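Sulfite dehydrogenase (Paracoccus pantotrophus, PDB 2XTS) oxidises protein-bound sulfane sulfur at a molybdenum cofactor and, together with its heme-carrying cytochrome partner, probably passes on the electrons released. Local coordinates at residues Thr56-Leu61 / Glu134-Thr139; Pro283-Gly288 / Arg326-Ile331. All coordinates share one frame; numbering follows the deposited sequence.

Contact 1 of 2, residues Thr56-Leu61 / Glu134-Thr139; sequences TPIHAL and EGCQYT
Residues 56-61 bend through an inverse gamma turn centred on Pro57, and this corner meets the first turn of helix 136-140, CA of Pro57 lying 5.0 Å from CA of Gln137. Gly135 is the N-cap; its backbone angles call for glycine, and its carbonyl accepts from the N-H of both Tyr138 and Thr139. Gln137 sets CG anti to the backbone N (chi1 174°) and runs on extended, crossing Pro57 obliquely. Its CG rests 3.3 Å from O of Thr56, and its NE2 lies 3.5 Å from CA of Pro57. No hydrogen bond joins the two segments. NE2 instead donates to the carbonyls of Phe55 and Lys38, while OE1 accepts from Gln274, so both ends of the buried amide are held and its rotation is fixed. The His59 imidazole runs alongside it, the two planes 32° apart, bringing CE1 of His59 to 3.2 Å from OE1 of Gln137. NE2 of His59 bonds to the carbonyl of Gly194 of the cytochrome chain, and CB of Ala60 sits over the centre of one ring face. SG of Cys136, turned into the crowded position between N and the carbonyl carbon (chi1 61°), lies 3.7 Å from CB of His59. Ile58 lies beside this sulfur, with its CD1 3.5 Å from O of Cys136, and Ile58 and Cys136 share Val267 of strand 265-270 as a neighbour. An alanine in place of Gln137 would probably loosen this corner, since the amide that binds Phe55, Lys38 and Gln274 and flanks His59 would be gone. Joining loop to helix thus relies on van der Waals contact and on polar groups bonded to third parties, one of them in the cytochrome subunit.

Contact 2 of 2, residues Pro283-Gly288 / Arg326-Ile331; sequences PLVISG and RFHLDI
OG of Ser287 is gripped by two hydrogen bonds: NH1 of Arg326 approaches to 2.9 Å, at a bent 130° and tilted out of the guanidinium plane, and Glu62 OE1 takes the second. Arg326 gets there by bending at chi2 and chi3, which also lays its CD 3.2 Å from O of Gly288; its NE bonds to Gly63 O and its NH1 also to Thr269. Between the backbones six hydrogen bonds pair Leu284 with Ile331, Ile286 with Leu329 and Gly288 with Phe327, the strand segments running antiparallel, their N-to-C directions 162° apart. Phe327 CG stands in the crowded position between N and the carbonyl carbon (chi1 67°), folding the ring over Gly288, whose CA makes a CH-pi contact 3.8 Å from the ring centroid of Phe327. A side chain on Gly288 would collide with that ring. On the same face Leu284 and Ile331 lie side by side, CB of Leu284 4.0 Å from CG1 of Ile331, and CD1 of Ile286 comes to 4.2 Å from CG2 of Ile331. This apolar face looks onto strand 338-346, with Ile286 on Leu340 and Ile331 on Met338. The other face carries Val285, Ser287, His328 and Asp330 and packs against Phe109, Pro110 and Arg111 of the second subunit. There CG2 of Val285 touches OD1 of Asp330 at 3.5 Å, while OD2 of Asp330 forms a salt bridge with Arg314. One face inward and one toward the partner suits a regular antiparallel pair in the immunoglobulin-like (E-set) beta sandwich of the molybdenum-cofactor oxidoreductase dimerisation domain.

How the contacts relate
From the N terminus, contact 1 comes first: helix 136-140 returns to the loop between strands 52-53 and 74-75, closing 72 intervening residues that include much of the early molybdopterin-binding domain. Contact 2 opens and closes later, joining strands 282-291 and 325-333 around a 37-residue excursion through strands 297-303 and 311-316. The two are in series, neither nested nor crossed, with centres about 16 Å apart. The end of 56-61 and the residues after it bridge them: Leu61 packs against Arg326, and Glu62 and Gly63 bond to the strand pair. Strand 265-270 borders both contacts, so the loop and helix of contact 1 lie against the same sheet that contact 2 helps to build. Both also touch the second subunit and the cytochrome.

Contact 1 of 2, residues Thr56-Leu61 / Glu134-Thr139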
loop_
_atom_site.group_PDB
_atom_site.type_symbol
_atom_site.label_atom_id
_atom_site.label_comp_id
_atom_site.label_asym_id
_atom_site.label_seq_id
_atom_site.Cartn_x
_atom_site.Cartn_y
_atom_site.Cartn_z
ATOM N N THR A 56 -7.686 -1.628 12.849
ATOM C CA THR A 56 -7.528 -2.014 11.449
ATOM C C THR A 56 -8.436 -3.206 11.123
ATOM O O THR A 56 -8.521 -4.127 11.919
ATOM C CB THR A 56 -6.072 -2.484 11.196
ATOM O OG1 THR A 56 -5.159 -1.473 11.627
ATOM C CG2 THR A 56 -5.820 -2.841 9.745
ATOM N N PRO A 57 -9.096 -3.201 9.951
ATOM C CA PRO A 57 -9.991 -4.307 9.563
ATOM C C PRO A 57 -9.225 -5.533 9.083
ATOM O O PRO A 57 -9.439 -5.987 7.970
ATOM C CB PRO A 57 -10.837 -3.690 8.448
ATOM C CG PRO A 57 -9.941 -2.712 7.819
ATOM C CD PRO A 57 -9.174 -2.093 8.974
ATOM N N ILE A 58 -8.407 -6.107 9.965
ATOM C CA ILE A 58 -7.592 -7.252 9.591
ATOM C C ILE A 58 -8.386 -8.513 9.258
ATOM O O ILE A 58 -7.845 -9.411 8.685
ATOM C CB ILE A 58 -6.505 -7.557 10.645
ATOM C CG1 ILE A 58 -7.107 -7.896 12.015
ATOM C CG2 ILE A 58 -5.483 -6.408 10.727
ATOM C CD1 ILE A 58 -6.143 -8.586 12.944
ATOM N N HIS A 59 -9.655 -8.606 9.639
ATOM C CA HIS A 59 -10.482 -9.724 9.209
ATOM C C HIS A 59 -10.645 -9.783 7.702
ATOM O O HIS A 59 -10.817 -10.850 7.149
ATOM C CB HIS A 59 -11.842 -9.631 9.879
ATOM C CG HIS A 59 -12.638 -8.440 9.463
ATOM N ND1 HIS A 59 -12.231 -7.156 9.741
ATOM C CD2 HIS A 59 -13.860 -8.341 8.882
ATOM C CE1 HIS A 59 -13.133 -6.309 9.292
ATOM N NE2 HIS A 59 -14.139 -6.998 8.771
ATOM N N ALA A 60 -10.655 -8.623 7.053
ATOM C CA ALA A 60 -11.025 -8.519 5.635
ATOM C C ALA A 60 -9.839 -8.376 4.711
ATOM O O ALA A 60 -9.982 -8.535 3.512
ATOM C CB ALA A 60 -11.980 -7.352 5.420
ATOM N N LEU A 61 -8.676 -8.081 5.260
ATOM C CA LEU A 61 -7.477 -7.876 4.475
ATOM C C LEU A 61 -6.815 -9.201 4.120
ATOM O O LEU A 61 -7.056 -10.210 4.742
ATOM C CB LEU A 61 -6.505 -6.956 5.205
ATOM C CG LEU A 61 -7.026 -5.572 5.564
ATOM C CD1 LEU A 61 -6.023 -4.836 6.430
ATOM C CD2 LEU A 61 -7.449 -4.714 4.369
ATOM N N GLU A 134 -15.707 -9.253 19.957
ATOM C CA GLU A 134 -16.091 -10.228 18.950
ATOM C C GLU A 134 -15.558 -9.850 17.569
ATOM O O GLU A 134 -16.187 -9.067 16.843
ATOM C CB GLU A 134 -17.617 -10.301 18.922
ATOM C CG GLU A 134 -18.243 -10.733 20.253
ATOM C CD GLU A 134 -19.747 -10.579 20.269
ATOM O OE1 GLU A 134 -20.380 -11.009 19.285
ATOM O OE2 GLU A 134 -20.283 -10.017 21.261
ATOM N N GLY A 135 -14.402 -10.393 17.213
ATOM C CA GLY A 135 -13.785 -10.122 15.921
ATOM C C GLY A 135 -12.322 -9.820 16.049
ATOM O O GLY A 135 -11.943 -9.017 16.896
ATOM N N CYS A 136 -11.506 -10.385 15.163
ATOM C CA CYS A 136 -10.084 -10.108 15.203
ATOM C C CYS A 136 -9.754 -8.652 14.887
ATOM O O CYS A 136 -8.716 -8.169 15.323
ATOM C CB CYS A 136 -9.274 -11.065 14.309
ATOM S SG CYS A 136 -9.675 -10.996 12.564
ATOM N N GLN A 137 -10.618 -7.922 14.185
ATOM C CA GLN A 137 -10.403 -6.479 14.055
ATOM C C GLN A 137 -10.225 -5.869 15.445
ATOM O O GLN A 137 -9.358 -5.010 15.674
ATOM C CB GLN A 137 -11.606 -5.831 13.364
ATOM C CG GLN A 137 -11.530 -4.325 13.330
ATOM C CD GLN A 137 -12.354 -3.701 12.230
ATOM O OE1 GLN A 137 -13.346 -4.294 11.798
ATOM N NE2 GLN A 137 -11.949 -2.521 11.775
ATOM N N TYR A 138 -11.050 -6.323 16.393
ATOM C CA TYR A 138 -11.073 -5.742 17.743
ATOM C C TYR A 138 -10.003 -6.328 18.654
ATOM O O TYR A 138 -9.385 -5.620 19.434
ATOM C CB TYR A 138 -12.477 -5.911 18.368
ATOM C CG TYR A 138 -13.534 -5.358 17.465
ATOM C CD1 TYR A 138 -13.682 -3.993 17.305
ATOM C CD2 TYR A 138 -14.336 -6.191 16.723
ATOM C CE1 TYR A 138 -14.611 -3.480 16.439
ATOM C CE2 TYR A 138 -15.251 -5.683 15.825
ATOM C CZ TYR A 138 -15.396 -4.325 15.707
ATOM O OH TYR A 138 -16.285 -3.783 14.818
ATOM N N THR A 139 -9.818 -7.641 18.597
ATOM C CA THR A 139 -8.914 -8.289 19.530
ATOM C C THR A 139 -7.452 -8.333 19.064
ATOM O O THR A 139 -6.560 -8.549 19.886
ATOM C CB THR A 139 -9.445 -9.699 19.921
ATOM O OG1 THR A 139 -9.738 -10.485 18.764
ATOM C CG2 THR A 139 -10.707 -9.588 20.734
#

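Contact 2 of 2, residues Pro283-Gly288 / Arg326-Ile331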
loop_
_atom_site.group_PDB
_atom_site.type_symbol
_atom_site.label_atom_id
_atom_site.label_comp_id
_atom_site.label_asym_id
_atom_site.label_seq_id
_atom_site.Cartn_x
_atom_site.Cartn_y
_atom_site.Cartn_z
ATOM N N PRO A 283 -14.057 -27.352 0.564
ATOM C CA PRO A 283 -12.852 -26.520 0.627
ATOM C C PRO A 283 -13.033 -25.228 1.420
ATOM O O PRO A 283 -13.999 -24.489 1.227
ATOM C CB PRO A 283 -12.588 -26.198 -0.836
ATOM C CG PRO A 283 -13.138 -27.386 -1.560
ATOM C CD PRO A 283 -14.354 -27.796 -0.809
ATOM N N LEU A 284 -12.069 -24.957 2.284
ATOM C CA LEU A 284 -12.073 -23.782 3.148
ATOM C C LEU A 284 -10.656 -23.287 3.270
ATOM O O LEU A 284 -9.751 -24.065 3.594
ATOM C CB LEU A 284 -12.604 -24.162 4.537
ATOM C CG LEU A 284 -12.715 -23.069 5.590
ATOM C CD1 LEU A 284 -13.762 -22.043 5.228
ATOM C CD2 LEU A 284 -13.010 -23.684 6.933
ATOM N N VAL A 285 -10.466 -21.984 3.035
ATOM C CA VAL A 285 -9.175 -21.342 3.260
ATOM C C VAL A 285 -9.093 -20.821 4.694
ATOM O O VAL A 285 -9.949 -20.065 5.150
ATOM C CB VAL A 285 -8.972 -20.167 2.285
ATOM C CG1 VAL A 285 -7.691 -19.385 2.661
ATOM C CG2 VAL A 285 -8.946 -20.685 0.816
ATOM N N ILE A 286 -8.082 -21.271 5.422
ATOM C CA ILE A 286 -7.694 -20.650 6.684
ATOM C C ILE A 286 -6.566 -19.681 6.371
ATOM O O ILE A 286 -5.543 -20.075 5.826
ATOM C CB ILE A 286 -7.259 -21.689 7.757
ATOM C CG1 ILE A 286 -8.449 -22.639 8.028
ATOM C CG2 ILE A 286 -6.719 -20.971 8.986
ATOM C CD1 ILE A 286 -8.157 -23.726 9.010
ATOM N N SER A 287 -6.780 -18.405 6.682
ATOM C CA SER A 287 -5.804 -17.347 6.397
ATOM C C SER A 287 -5.469 -16.629 7.692
ATOM O O SER A 287 -6.344 -16.462 8.535
ATOM C CB SER A 287 -6.411 -16.340 5.424
ATOM O OG SER A 287 -5.494 -15.337 5.071
ATOM N N GLY A 288 -4.222 -16.187 7.837
ATOM C CA GLY A 288 -3.920 -15.345 8.965
ATOM C C GLY A 288 -2.595 -14.651 8.887
ATOM O O GLY A 288 -1.865 -14.738 7.896
ATOM N N ARG A 326 2.034 -13.485 6.125
ATOM C CA ARG A 326 0.773 -14.141 5.809
ATOM C C ARG A 326 0.955 -15.633 5.783
ATOM O O ARG A 326 1.912 -16.111 5.210
ATOM C CB ARG A 326 0.303 -13.660 4.447
ATOM C CG ARG A 326 -0.995 -14.294 3.936
ATOM C CD ARG A 326 -2.239 -14.070 4.802
ATOM N NE ARG A 326 -2.476 -12.644 5.036
ATOM C CZ ARG A 326 -3.483 -12.146 5.741
ATOM N NH1 ARG A 326 -4.375 -12.938 6.318
ATOM N NH2 ARG A 326 -3.569 -10.839 5.927
ATOM N N PHE A 327 0.039 -16.365 6.413
ATOM C CA PHE A 327 0.021 -17.830 6.327
ATOM C C PHE A 327 -1.322 -18.342 5.874
ATOM O O PHE A 327 -2.357 -17.693 6.059
ATOM C CB PHE A 327 0.414 -18.514 7.661
ATOM C CG PHE A 327 -0.573 -18.319 8.789
ATOM C CD1 PHE A 327 -1.624 -19.210 8.983
ATOM C CD2 PHE A 327 -0.444 -17.257 9.671
ATOM C CE1 PHE A 327 -2.526 -19.023 10.023
ATOM C CE2 PHE A 327 -1.347 -17.073 10.725
ATOM C CZ PHE A 327 -2.379 -17.945 10.898
ATOM N N HIS A 328 -1.295 -19.530 5.268
ATOM C CA HIS A 328 -2.497 -20.197 4.792
ATOM C C HIS A 328 -2.452 -21.678 5.088
ATOM O O HIS A 328 -1.393 -22.300 5.046
ATOM C CB HIS A 328 -2.679 -20.073 3.287
ATOM C CG HIS A 328 -2.918 -18.679 2.815
ATOM N ND1 HIS A 328 -4.115 -18.008 2.951
ATOM C CD2 HIS A 328 -2.090 -17.835 2.161
ATOM C CE1 HIS A 328 -3.993 -16.793 2.435
ATOM N NE2 HIS A 328 -2.774 -16.665 1.952
ATOM N N LEU A 329 -3.627 -22.231 5.359
ATOM C CA LEU A 329 -3.820 -23.678 5.411
ATOM C C LEU A 329 -5.155 -23.959 4.759
ATOM O O LEU A 329 -6.177 -23.396 5.146
ATOM C CB LEU A 329 -3.805 -24.230 6.847
ATOM C CG LEU A 329 -3.929 -25.758 7.001
ATOM C CD1 LEU A 329 -2.612 -26.435 6.635
ATOM C CD2 LEU A 329 -4.376 -26.203 8.378
ATOM N N ASP A 330 -5.135 -24.809 3.730
ATOM C CA ASP A 330 -6.343 -25.194 3.045
ATOM C C ASP A 330 -6.847 -26.492 3.621
ATOM O O ASP A 330 -6.092 -27.456 3.715
ATOM C CB ASP A 330 -6.049 -25.295 1.560
ATOM C CG ASP A 330 -5.583 -23.959 0.990
ATOM O OD1 ASP A 330 -6.398 -23.014 1.049
ATOM O OD2 ASP A 330 -4.438 -23.860 0.472
ATOM N N ILE A 331 -8.119 -26.511 4.011
ATOM C CA ILE A 331 -8.741 -27.745 4.529
ATOM C C ILE A 331 -10.024 -28.094 3.785
ATOM O O ILE A 331 -10.547 -27.304 2.999
ATOM C CB ILE A 331 -9.004 -27.666 6.066
ATOM C CG1 ILE A 331 -10.159 -26.705 6.396
ATOM C CG2 ILE A 331 -7.722 -27.289 6.805
ATOM C CD1 ILE A 331 -10.726 -26.877 7.820
#